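Local atomic coordinates of IroE-like serine hydrolase (Shewanella oneidensis, PDB entry 3GFF), a protein that probably hydrolyses ester bonds, as a putative serine esterase of the esterase D family with an alpha/beta-hydrolase fold. Residues V46-D50 and L141-G147; R88-H94 and T111-F117. All coordinates share one frame; numbering follows the deposited sequence.

Contact 1 (V46-D50 and L141-G147); sequences VYLLD and LVGHSFG
Water 3 links His144 to Asp50: it sits in the ring plane at the edge of the imidazole, 2.7 Å from ND1, and donates to Asp50 OD2. One face carries Ser145 CB, offset toward the rim; the His144 ring also meets that of His247, whose carbonyl bonds to His144 NE2. Water 2 makes a second bridge, accepting from His144 N and lying 2.9 Å from Asp50 OD2, while the other oxygen, OD1, is in a salt bridge with Arg86.

Behind this wet end, strands 43-48 and 138-144 run parallel at the centre of the sheet. Val142 N donates to Tyr47 O at 2.9 Å, and Leu49 N to Val142 O at 3.1 Å, the latter bond almost straight at 175°. On one face of the sheet Leu48 and Val142 lie side by side, Leu48 CD2 resting 3.6 Å from Val142 CB, and Val142 CG2 also meets Val46 CG1. On the face that carries Tyr47 and Leu141, the Leu49 side chain comes obliquely across Leu141, CG 3.9 Å from Leu141 CD1. With CG anti to the carbonyl carbon (chi1 -62°), the Leu49 branch is directed at the turn, where CD1 lies 3.5 Å from Gly147 O.

Gly143, Ser145 and Gly147 fit the GxSxG nucleophile elbow of alpha/beta-hydrolases, and Ser145 OG bonds to His247 NE2, consistent with a catalytic triad completed by Asp169. Direct backbone pairing thus gives way to water bridges where the strand runs into the elbow, water 1 between Val142 O and Leu49 O, waters 2 and 3 between His144 and Asp50.

Contact 2 (R88-H94 and T111-F117); sequences RDYTPTH and TGGAGRF
Asp89 packs against Phe117 where the short helix 86-89 of this alpha/beta-hydrolase fold meets the first turn of helix 114-132. Asp89 CB lies 3.6 Å from both CB and CG of Phe117; CG then passes 3.9 Å from Phe117 CD1, with carboxylate and ring planes only 11° apart. At the tip, OD1 is gripped side-on by NE and NH2 of Arg88, and water 4 links it to Gly113 O; OD2 is modelled in a salt bridge with Arg26, its position being less certain. Phe117 CG stands anti to its backbone N (chi1 170°), which also brings one ring face over to Tyr90 CD1, the two rings meeting obliquely.

Backbone bonds lead the chain into the helix. Ala114 N donates to Thr91 O at 2.8 Å, and Gly113 N makes a weak bond to Arg88 O. With its hydroxyl set between backbone N and carbonyl carbon, Thr91 accepts Gly112 N on OG1 at 2.8 Å, and the same oxygen bonds to Met87 O. Water 5 joins Pro92 O, Gly112 O and Gly115 N. Farther out, His94 ND1 donates to Thr111 O at 3.1 Å, the acceptor tilted 18° from the imidazole plane.

In the fold
Contact 2 is nested inside the chain loop closed by contact 1: strand 43-48 comes first, then 88-94 and 111-117, then strand 138-144 with its elbow. Their centres are about 14 Å apart. Contact 1 lies deep in the eight-stranded mixed sheet, its centre about 7 Å from the centre of the chain; that of contact 2 is about 19 Å from it, among loops and the first turn of helix 114-132. Tyr90 joins them: its OH probably hydrogen-bonds to Asp50 N at 2.9 Å, and its ring packs on Gly147. Through Tyr90 the 88-94 segment thus packs directly against the probable nucleophile elbow, while Phe117 covers the neighbouring Leu49.

Contact 1 (V46-D50 and L141-G147)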
loop_
_atom_site.group_PDB
_atom_site.type_symbol
_atom_site.label_atom_id
_atom_site.label_comp_id
_atom_site.label_asym_id
_atom_site.label_seq_id
_atom_site.Cartn_x
_atom_site.Cartn_y
_atom_site.Cartn_z
ATOM N N VAL A 46 11.037 -1.754 13.512
ATOM C CA VAL A 46 9.593 -1.987 13.393
ATOM C C VAL A 46 9.409 -3.495 13.393
ATOM O O VAL A 46 9.819 -4.214 12.471
ATOM C CB VAL A 46 8.946 -1.273 12.153
ATOM C CG1 VAL A 46 7.481 -1.611 12.048
ATOM C CG2 VAL A 46 9.062 0.286 12.274
ATOM N N TYR A 47 8.829 -3.985 14.473
ATOM C CA TYR A 47 8.535 -5.427 14.604
ATOM C C TYR A 47 7.143 -5.732 14.070
ATOM O O TYR A 47 6.182 -5.170 14.556
ATOM C CB TYR A 47 8.610 -5.846 16.066
ATOM C CG TYR A 47 10.018 -5.908 16.652
ATOM C CD1 TYR A 47 10.604 -4.779 17.194
ATOM C CD2 TYR A 47 10.713 -7.111 16.743
ATOM C CE1 TYR A 47 11.826 -4.824 17.769
ATOM C CE2 TYR A 47 11.956 -7.174 17.304
ATOM C CZ TYR A 47 12.514 -6.018 17.816
ATOM O OH TYR A 47 13.747 -6.010 18.405
ATOM N N LEU A 48 7.045 -6.606 13.066
ATOM C CA LEU A 48 5.762 -6.989 12.476
ATOM C C LEU A 48 5.388 -8.431 12.902
ATOM O O LEU A 48 6.156 -9.371 12.654
ATOM C CB LEU A 48 5.827 -6.936 10.942
ATOM C CG LEU A 48 6.404 -5.675 10.275
ATOM C CD1 LEU A 48 6.509 -5.933 8.780
ATOM C CD2 LEU A 48 5.536 -4.375 10.593
ATOM N N LEU A 49 4.229 -8.576 13.556
ATOM C CA LEU A 49 3.685 -9.880 13.908
ATOM C C LEU A 49 3.037 -10.495 12.669
ATOM O O LEU A 49 2.834 -9.795 11.677
ATOM C CB LEU A 49 2.661 -9.752 15.029
ATOM C CG LEU A 49 3.211 -9.197 16.342
ATOM C CD1 LEU A 49 2.145 -9.209 17.411
ATOM C CD2 LEU A 49 4.443 -9.968 16.789
ATOM N N ASP A 50 2.712 -11.791 12.751
ATOM C CA ASP A 50 2.162 -12.565 11.632
ATOM C C ASP A 50 3.044 -12.446 10.419
ATOM O O ASP A 50 2.549 -12.304 9.307
ATOM C CB ASP A 50 0.734 -12.129 11.288
ATOM C CG ASP A 50 -0.252 -12.586 12.301
ATOM O OD1 ASP A 50 -0.153 -13.785 12.688
ATOM O OD2 ASP A 50 -1.095 -11.771 12.711
ATOM N N LEU A 141 5.797 -1.819 17.547
ATOM C CA LEU A 141 5.160 -3.132 17.380
ATOM C C LEU A 141 3.918 -2.923 16.533
ATOM O O LEU A 141 3.082 -2.033 16.851
ATOM C CB LEU A 141 4.807 -3.799 18.729
ATOM C CG LEU A 141 4.161 -5.213 18.714
ATOM C CD1 LEU A 141 5.060 -6.249 18.045
ATOM C CD2 LEU A 141 3.827 -5.650 20.142
ATOM N N VAL A 142 3.808 -3.725 15.459
ATOM C CA VAL A 142 2.658 -3.717 14.542
ATOM C C VAL A 142 1.925 -5.085 14.639
ATOM O O VAL A 142 2.476 -6.136 14.295
ATOM C CB VAL A 142 3.070 -3.410 13.060
ATOM C CG1 VAL A 142 1.852 -3.391 12.125
ATOM C CG2 VAL A 142 3.866 -2.100 12.957
ATOM N N GLY A 143 0.700 -5.058 15.160
ATOM C CA GLY A 143 -0.106 -6.246 15.336
ATOM C C GLY A 143 -1.444 -6.066 14.639
ATOM O O GLY A 143 -2.076 -5.017 14.760
ATOM N N HIS A 144 -1.849 -7.085 13.880
ATOM C CA HIS A 144 -3.103 -7.103 13.154
ATOM C C HIS A 144 -3.914 -8.305 13.619
ATOM O O HIS A 144 -3.340 -9.399 13.842
ATOM C CB HIS A 144 -2.807 -7.229 11.662
ATOM C CG HIS A 144 -4.004 -7.520 10.822
ATOM N ND1 HIS A 144 -4.252 -8.769 10.311
ATOM C CD2 HIS A 144 -5.041 -6.735 10.437
ATOM C CE1 HIS A 144 -5.377 -8.734 9.617
ATOM N NE2 HIS A 144 -5.887 -7.519 9.691
ATOM N N SER A 145 -5.225 -8.122 13.746
ATOM C CA SER A 145 -6.141 -9.190 14.149
ATOM C C SER A 145 -5.727 -9.662 15.518
ATOM O O SER A 145 -5.560 -8.837 16.423
ATOM C CB SER A 145 -6.155 -10.320 13.112
ATOM O OG SER A 145 -7.220 -11.261 13.323
ATOM N N PHE A 146 -5.573 -10.964 15.711
ATOM C CA PHE A 146 -5.059 -11.471 16.993
ATOM C C PHE A 146 -3.720 -10.844 17.391
ATOM O O PHE A 146 -3.472 -10.649 18.575
ATOM C CB PHE A 146 -4.925 -12.976 16.970
ATOM C CG PHE A 146 -6.208 -13.675 17.121
ATOM C CD1 PHE A 146 -7.002 -13.938 16.030
ATOM C CD2 PHE A 146 -6.635 -14.079 18.366
ATOM C CE1 PHE A 146 -8.186 -14.578 16.202
ATOM C CE2 PHE A 146 -7.820 -14.710 18.519
ATOM C CZ PHE A 146 -8.591 -14.962 17.476
ATOM N N GLY A 147 -2.855 -10.535 16.424
ATOM C CA GLY A 147 -1.587 -9.836 16.720
ATOM C C GLY A 147 -1.841 -8.457 17.350
ATOM O O GLY A 147 -0.995 -7.915 18.072
HETATM O O HOH W 1 1.377 -7.489 11.780
HETATM O O HOH W 2 0.002 -9.164 13.183
HETATM O O HOH W 3 -2.649 -10.925 10.880
#

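Contact 2 (R88-H94 and T111-F117)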
loop_
_atom_site.group_PDB
_atom_site.type_symbol
_atom_site.label_atom_id
_atom_site.label_comp_id
_atom_site.label_asym_id
_atom_site.label_seq_id
_atom_site.Cartn_x
_atom_site.Cartn_y
_atom_site.Cartn_z
ATOM N N ARG A 88 -1.697 -19.660 20.825
ATOM C CA ARG A 88 -1.039 -19.726 22.112
ATOM C C ARG A 88 -0.362 -18.413 22.403
ATOM O O ARG A 88 -0.554 -17.869 23.474
ATOM C CB ARG A 88 -0.011 -20.851 22.134
ATOM C CG ARG A 88 0.683 -21.116 23.471
ATOM C CD ARG A 88 1.936 -21.948 23.230
ATOM N NE ARG A 88 2.896 -21.205 22.414
ATOM C CZ ARG A 88 4.012 -21.708 21.897
ATOM N NH1 ARG A 88 4.348 -22.985 22.089
ATOM N NH2 ARG A 88 4.808 -20.931 21.169
ATOM N N ASP A 89 0.374 -17.883 21.420
ATOM C CA ASP A 89 1.211 -16.708 21.607
ATOM C C ASP A 89 0.533 -15.370 21.461
ATOM O O ASP A 89 1.038 -14.397 21.969
ATOM C CB ASP A 89 2.353 -16.736 20.602
ATOM C CG ASP A 89 3.268 -17.939 20.775
ATOM O OD1 ASP A 89 3.370 -18.471 21.906
ATOM O OD2 ASP A 89 3.897 -18.349 19.772
ATOM N N TYR A 90 -0.590 -15.311 20.763
ATOM C CA TYR A 90 -1.240 -14.038 20.487
ATOM C C TYR A 90 -2.418 -13.739 21.387
ATOM O O TYR A 90 -3.024 -12.681 21.244
ATOM C CB TYR A 90 -1.630 -13.955 18.992
ATOM C CG TYR A 90 -0.485 -13.650 18.047
ATOM C CD1 TYR A 90 0.834 -13.899 18.401
ATOM C CD2 TYR A 90 -0.730 -13.200 16.761
ATOM C CE1 TYR A 90 1.863 -13.643 17.551
ATOM C CE2 TYR A 90 0.331 -12.946 15.866
ATOM C CZ TYR A 90 1.618 -13.189 16.269
ATOM O OH TYR A 90 2.704 -12.982 15.413
ATOM N N THR A 91 -2.729 -14.660 22.310
ATOM C CA THR A 91 -3.852 -14.503 23.245
ATOM C C THR A 91 -3.366 -14.223 24.662
ATOM O O THR A 91 -2.531 -14.929 25.185
ATOM C CB THR A 91 -4.821 -15.718 23.184
ATOM O OG1 THR A 91 -4.126 -16.943 23.436
ATOM C CG2 THR A 91 -5.492 -15.782 21.781
ATOM N N PRO A 92 -3.842 -13.123 25.260
ATOM C CA PRO A 92 -3.407 -12.731 26.592
ATOM C C PRO A 92 -4.075 -13.501 27.722
ATOM O O PRO A 92 -3.485 -13.622 28.817
ATOM C CB PRO A 92 -3.768 -11.251 26.644
ATOM C CG PRO A 92 -4.949 -11.102 25.692
ATOM C CD PRO A 92 -4.798 -12.162 24.664
ATOM N N THR A 93 -5.289 -14.004 27.466
ATOM C CA THR A 93 -6.026 -14.785 28.426
ATOM C C THR A 93 -6.448 -16.117 27.795
ATOM O O THR A 93 -6.521 -16.255 26.573
ATOM C CB THR A 93 -7.259 -14.000 28.969
ATOM O OG1 THR A 93 -8.104 -13.571 27.886
ATOM C CG2 THR A 93 -6.798 -12.768 29.743
ATOM N N HIS A 94 -6.714 -17.075 28.669
ATOM C CA HIS A 94 -7.134 -18.402 28.310
ATOM C C HIS A 94 -8.658 -18.551 28.365
ATOM O O HIS A 94 -9.288 -18.189 29.341
ATOM C CB HIS A 94 -6.517 -19.419 29.278
ATOM C CG HIS A 94 -6.983 -20.828 29.054
ATOM N ND1 HIS A 94 -6.615 -21.567 27.950
ATOM C CD2 HIS A 94 -7.808 -21.625 29.785
ATOM C CE1 HIS A 94 -7.195 -22.756 28.009
ATOM N NE2 HIS A 94 -7.948 -22.804 29.094
ATOM N N THR A 111 -4.627 -21.227 24.464
ATOM C CA THR A 111 -4.717 -19.785 24.673
ATOM C C THR A 111 -4.159 -19.308 26.018
ATOM O O THR A 111 -4.118 -20.067 27.011
ATOM C CB THR A 111 -6.146 -19.265 24.474
ATOM O OG1 THR A 111 -7.047 -20.038 25.273
ATOM C CG2 THR A 111 -6.577 -19.381 22.995
ATOM N N GLY A 112 -3.668 -18.069 25.995
ATOM C CA GLY A 112 -3.182 -17.363 27.166
ATOM C C GLY A 112 -1.696 -17.144 27.260
ATOM O O GLY A 112 -1.214 -16.728 28.315
ATOM N N GLY A 113 -0.973 -17.377 26.168
ATOM C CA GLY A 113 0.485 -17.303 26.188
ATOM C C GLY A 113 1.092 -16.022 25.657
ATOM O O GLY A 113 2.301 -15.964 25.391
ATOM N N ALA A 114 0.286 -14.975 25.537
ATOM C CA ALA A 114 0.800 -13.720 24.997
ATOM C C ALA A 114 1.900 -13.141 25.901
ATOM O O ALA A 114 2.822 -12.507 25.409
ATOM C CB ALA A 114 -0.327 -12.719 24.751
ATOM N N GLY A 115 1.808 -13.393 27.203
ATOM C CA GLY A 115 2.799 -12.908 28.193
ATOM C C GLY A 115 4.176 -13.440 27.925
ATOM O O GLY A 115 5.161 -12.692 27.858
ATOM N N ARG A 116 4.226 -14.750 27.744
ATOM C CA ARG A 116 5.459 -15.458 27.459
ATOM C C ARG A 116 6.037 -15.155 26.092
ATOM O O ARG A 116 7.250 -15.114 25.957
ATOM C CB ARG A 116 5.260 -16.960 27.687
ATOM C CG ARG A 116 5.045 -17.237 29.196
ATOM C CD ARG A 116 4.021 -18.324 29.531
ATOM N NE ARG A 116 4.383 -19.744 29.704
ATOM C CZ ARG A 116 5.569 -20.346 29.551
ATOM N NH1 ARG A 116 6.692 -19.723 29.163
ATOM N NH2 ARG A 116 5.614 -21.654 29.791
ATOM N N PHE A 117 5.189 -14.991 25.089
ATOM C CA PHE A 117 5.641 -14.602 23.764
ATOM C C PHE A 117 6.263 -13.180 23.805
ATOM O O PHE A 117 7.293 -12.925 23.143
ATOM C CB PHE A 117 4.503 -14.754 22.750
ATOM C CG PHE A 117 4.784 -14.162 21.400
ATOM C CD1 PHE A 117 5.595 -14.807 20.500
ATOM C CD2 PHE A 117 4.197 -12.960 21.019
ATOM C CE1 PHE A 117 5.819 -14.266 19.238
ATOM C CE2 PHE A 117 4.434 -12.411 19.777
ATOM C CZ PHE A 117 5.246 -13.051 18.893
HETATM O O HOH W 4 3.394 -18.228 24.584
HETATM O O HOH W 5 -0.543 -13.788 28.975
#